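Long-range contact in protein-tyrosine-phosphatase PTP1 (PDB 6KRW), which removes phosphate from phosphotyrosine in proteins, dephosphorylating the MAP kinases MPK6 and, in vitro, MPK4, and, with MKP1, modulates plant defence: residues A[180-185]-A[196-201]. Sequence-based numbering, arbitrary orientation.
Sequences RNLEVN and VLHIQY
Arg180 and His198 face each other as a hydrogen-bonded pair of an antiparallel beta hairpin, strands 178-186 and 194-200 of the mixed sheet in the tyrosine phosphatase fold. Their backbones are joined twice: Arg180 N donates to His198 O and His198 N to Arg180 O, and Leu182 and Val196 repeat the pattern. Arg180, Leu182, Val196 and His198 share one face of the sheet, on which the arginine can be followed outward. Its CB lies 4.2 Å from His198 CB. The chain runs extended from CG to NE, alongside Gln200, and a turn there (chi4 88°) swings CZ toward the glutamine. The length of arginine suits this place, because it carries the guanidinium past His198 to the Gln200 amide, their planes 40° apart. There NH1 donates a rather long hydrogen bond of 3.3 Å to Gln200 OE1, which lies near the guanidinium edge but 19° out of its plane. NH1 also gives a 2.6 Å bond to a water that donates to His198 O and is hydrogen-bonded to His198 ND1. NH2 reaches a second water only weakly, and that water donates to Gln200 OE1. An alanine in place of Arg180 would probably leave Gln200 OE1 without its guanidinium donor and the water at His198 without its arginine partner. Gln200, whose side chain is about 10 Å from that of the active-site Cys237, fits because OE1 accepts here while NE2 donates to Thr136 O. Histidine offers two ring nitrogens, ND1 at the water and NE2 hydrogen-bonded to Tyr150 OH. Leucine and valine supply apolar bulk: Leu182 CD1 approaches His198 CB at 3.8 Å, and Val184 CG1 meets Val196 CG2 at 4.3 Å. On the face of the non-hydrogen-bonded pair Asn181 and Leu197, Leu197 brings CD1 toward the neighbouring strand, 3.8 Å from Arg180 O.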
ATOM      1  N   ARG A 180       5.066 -13.927  -6.354  1.00 55.41           N
ATOM      2  CA  ARG A 180       5.777 -14.916  -5.529  1.00 72.74           C
ATOM      3  C   ARG A 180       4.849 -15.439  -4.447  1.00 56.13           C
ATOM      4  O   ARG A 180       4.440 -14.653  -3.599  1.00 73.69           O
ATOM      5  CB  ARG A 180       7.034 -14.330  -4.911  1.00 62.28           C
ATOM      6  CG  ARG A 180       8.066 -13.823  -5.895  1.00 46.98           C
ATOM      7  CD  ARG A 180       9.242 -13.214  -5.173  1.00 48.10           C
ATOM      8  NE  ARG A 180      10.393 -12.922  -6.020  1.00 44.72           N
ATOM      9  CZ  ARG A 180      10.597 -11.781  -6.691  1.00 54.94           C
ATOM     10  NH1 ARG A 180       9.715 -10.793  -6.670  1.00 55.31           N
ATOM     11  NH2 ARG A 180      11.704 -11.630  -7.395  1.00 57.78           N
ATOM     12  N   ASN A 181       4.547 -16.724  -4.498  1.00 48.72           N
ATOM     13  CA  ASN A 181       3.830 -17.430  -3.413  1.00 40.91           C
ATOM     14  C   ASN A 181       4.860 -17.795  -2.347  1.00 53.72           C
ATOM     15  O   ASN A 181       5.741 -18.663  -2.590  1.00 51.01           O
ATOM     16  CB  ASN A 181       3.125 -18.668  -3.946  1.00 49.70           C
ATOM     17  CG  ASN A 181       2.116 -19.226  -2.972  1.00 52.71           C
ATOM     18  OD1 ASN A 181       2.481 -19.766  -1.930  1.00 64.68           O
ATOM     19  ND2 ASN A 181       0.845 -19.112  -3.314  1.00 74.44           N
ATOM     20  N   LEU A 182       4.753 -17.125  -1.197  1.00 34.81           N
ATOM     21  CA  LEU A 182       5.752 -17.252  -0.122  1.00 35.68           C
ATOM     22  C   LEU A 182       5.129 -18.005   1.042  1.00 40.65           C
ATOM     23  O   LEU A 182       3.901 -17.954   1.242  1.00 41.62           O
ATOM     24  CB  LEU A 182       6.177 -15.864   0.357  1.00 39.02           C
ATOM     25  CG  LEU A 182       6.840 -14.976  -0.692  1.00 39.11           C
ATOM     26  CD1 LEU A 182       7.265 -13.640  -0.076  1.00 37.60           C
ATOM     27  CD2 LEU A 182       7.998 -15.727  -1.337  1.00 41.17           C
ATOM     28  N   GLU A 183       5.995 -18.669   1.785  1.00 40.80           N
ATOM     29  CA  GLU A 183       5.622 -19.440   2.975  1.00 42.27           C
ATOM     30  C   GLU A 183       6.512 -18.954   4.104  1.00 40.20           C
ATOM     31  O   GLU A 183       7.747 -19.025   3.967  1.00 45.63           O
ATOM     32  CB  GLU A 183       5.824 -20.915   2.695  1.00 55.66           C
ATOM     33  CG  GLU A 183       5.805 -21.789   3.925  1.00 80.05           C
ATOM     34  CD  GLU A 183       6.054 -23.254   3.604  1.00 92.50           C
ATOM     35  OE1 GLU A 183       5.479 -23.751   2.605  1.00 68.33           O
ATOM     36  OE2 GLU A 183       6.841 -23.885   4.334  1.00114.31           O
ATOM     37  N   VAL A 184       5.891 -18.462   5.172  1.00 45.69           N
ATOM     38  CA  VAL A 184       6.631 -17.904   6.327  1.00 46.03           C
ATOM     39  C   VAL A 184       6.151 -18.620   7.588  1.00 49.23           C
ATOM     40  O   VAL A 184       4.955 -18.944   7.690  1.00 49.41           O
ATOM     41  CB  VAL A 184       6.446 -16.376   6.394  1.00 40.00           C
ATOM     42  CG1 VAL A 184       5.020 -15.984   6.750  1.00 44.89           C
ATOM     43  CG2 VAL A 184       7.428 -15.749   7.362  1.00 51.11           C
ATOM     44  N   ASN A 185       7.065 -18.864   8.515  1.00 48.13           N
ATOM     45  CA  ASN A 185       6.677 -19.458   9.816  1.00 50.31           C
ATOM     46  C   ASN A 185       7.814 -19.283  10.817  1.00 43.87           C
ATOM     47  O   ASN A 185       8.948 -18.964  10.409  1.00 48.54           O
ATOM     48  CB  ASN A 185       6.290 -20.933   9.674  1.00 53.03           C
ATOM     49  CG  ASN A 185       7.437 -21.802   9.202  1.00 75.51           C
ATOM     50  OD1 ASN A 185       7.828 -21.751   8.035  1.00 93.39           O
ATOM     51  ND2 ASN A 185       7.970 -22.615  10.101  1.00 88.95           N
ATOM     52  N   VAL A 196       1.718 -16.199   1.876  1.00 33.41           N
ATOM     53  CA  VAL A 196       1.614 -14.768   1.520  1.00 36.23           C
ATOM     54  C   VAL A 196       1.874 -14.619   0.030  1.00 40.04           C
ATOM     55  O   VAL A 196       2.936 -15.077  -0.427  1.00 40.96           O
ATOM     56  CB  VAL A 196       2.622 -13.946   2.334  1.00 38.11           C
ATOM     57  CG1 VAL A 196       2.544 -12.482   1.935  1.00 37.05           C
ATOM     58  CG2 VAL A 196       2.410 -14.143   3.831  1.00 36.59           C
ATOM     59  N   LEU A 197       0.952 -13.982  -0.681  1.00 35.11           N
ATOM     60  CA  LEU A 197       1.217 -13.613  -2.098  1.00 33.73           C
ATOM     61  C   LEU A 197       1.919 -12.255  -2.145  1.00 32.18           C
ATOM     62  O   LEU A 197       1.371 -11.244  -1.635  1.00 31.28           O
ATOM     63  CB  LEU A 197      -0.071 -13.577  -2.921  1.00 35.49           C
ATOM     64  CG  LEU A 197       0.138 -13.254  -4.406  1.00 39.06           C
ATOM     65  CD1 LEU A 197       0.958 -14.333  -5.103  1.00 43.30           C
ATOM     66  CD2 LEU A 197      -1.206 -13.057  -5.089  1.00 41.34           C
ATOM     67  N   HIS A 198       3.120 -12.257  -2.688  1.00 31.37           N
ATOM     68  CA  HIS A 198       3.975 -11.073  -2.896  1.00 29.31           C
ATOM     69  C   HIS A 198       3.860 -10.638  -4.344  1.00 30.01           C
ATOM     70  O   HIS A 198       4.142 -11.449  -5.256  1.00 34.82           O
ATOM     71  CB  HIS A 198       5.391 -11.372  -2.450  1.00 25.46           C
ATOM     72  CG  HIS A 198       6.340 -10.230  -2.456  1.00 26.43           C
ATOM     73  ND1 HIS A 198       7.033  -9.820  -3.575  1.00 31.69           N
ATOM     74  CD2 HIS A 198       6.747  -9.432  -1.437  1.00 28.84           C
ATOM     75  CE1 HIS A 198       7.857  -8.841  -3.264  1.00 30.35           C
ATOM     76  NE2 HIS A 198       7.667  -8.554  -1.938  1.00 28.85           N
ATOM     77  N   ILE A 199       3.470  -9.394  -4.553  1.00 35.98           N
ATOM     78  CA  ILE A 199       3.304  -8.802  -5.904  1.00 32.90           C
ATOM     79  C   ILE A 199       4.289  -7.653  -6.031  1.00 39.28           C
ATOM     80  O   ILE A 199       4.147  -6.669  -5.303  1.00 30.62           O
ATOM     81  CB  ILE A 199       1.850  -8.368  -6.159  1.00 32.64           C
ATOM     82  CG1 ILE A 199       0.853  -9.492  -5.892  1.00 33.25           C
ATOM     83  CG2 ILE A 199       1.698  -7.814  -7.557  1.00 31.79           C
ATOM     84  CD1 ILE A 199      -0.601  -9.052  -5.978  1.00 35.51           C
ATOM     85  N   GLN A 200       5.243  -7.771  -6.944  1.00 32.25           N
ATOM     86  CA  GLN A 200       6.229  -6.704  -7.182  1.00 29.36           C
ATOM     87  C   GLN A 200       6.019  -6.063  -8.554  1.00 33.75           C
ATOM     88  O   GLN A 200       5.930  -6.812  -9.546  1.00 34.22           O
ATOM     89  CB  GLN A 200       7.658  -7.216  -7.044  1.00 32.31           C
ATOM     90  CG  GLN A 200       8.658  -6.087  -7.257  1.00 37.10           C
ATOM     91  CD  GLN A 200      10.108  -6.489  -7.229  1.00 39.97           C
ATOM     92  OE1 GLN A 200      10.454  -7.668  -7.306  1.00 43.40           O
ATOM     93  NE2 GLN A 200      10.965  -5.486  -7.171  1.00 35.76           N
ATOM     94  N   TYR A 201       6.032  -4.737  -8.598  1.00 29.30           N
ATOM     95  CA  TYR A 201       5.917  -3.898  -9.811  1.00 28.63           C
ATOM     96  C   TYR A 201       7.171  -3.008  -9.948  1.00 40.48           C
ATOM     97  O   TYR A 201       7.272  -2.009  -9.268  1.00 35.70           O
ATOM     98  CB  TYR A 201       4.632  -3.082  -9.771  1.00 31.40           C
ATOM     99  CG  TYR A 201       4.416  -2.231 -10.986  1.00 30.24           C
ATOM    100  CD1 TYR A 201       4.773  -2.679 -12.255  1.00 33.38           C
ATOM    101  CD2 TYR A 201       3.829  -0.990 -10.886  1.00 31.85           C
ATOM    102  CE1 TYR A 201       4.574  -1.895 -13.383  1.00 34.57           C
ATOM    103  CE2 TYR A 201       3.609  -0.201 -11.999  1.00 33.61           C
ATOM    104  CZ  TYR A 201       3.968  -0.653 -13.252  1.00 34.53           C
ATOM    105  OH  TYR A 201       3.737   0.155 -14.323  1.00 37.82           O
TER
HETATM  106  O   HOH W   1       7.119 -10.719  -6.230  1.00 34.80           O
HETATM  107  O   HOH W   2      13.302  -8.628  -7.838  1.00 57.66           O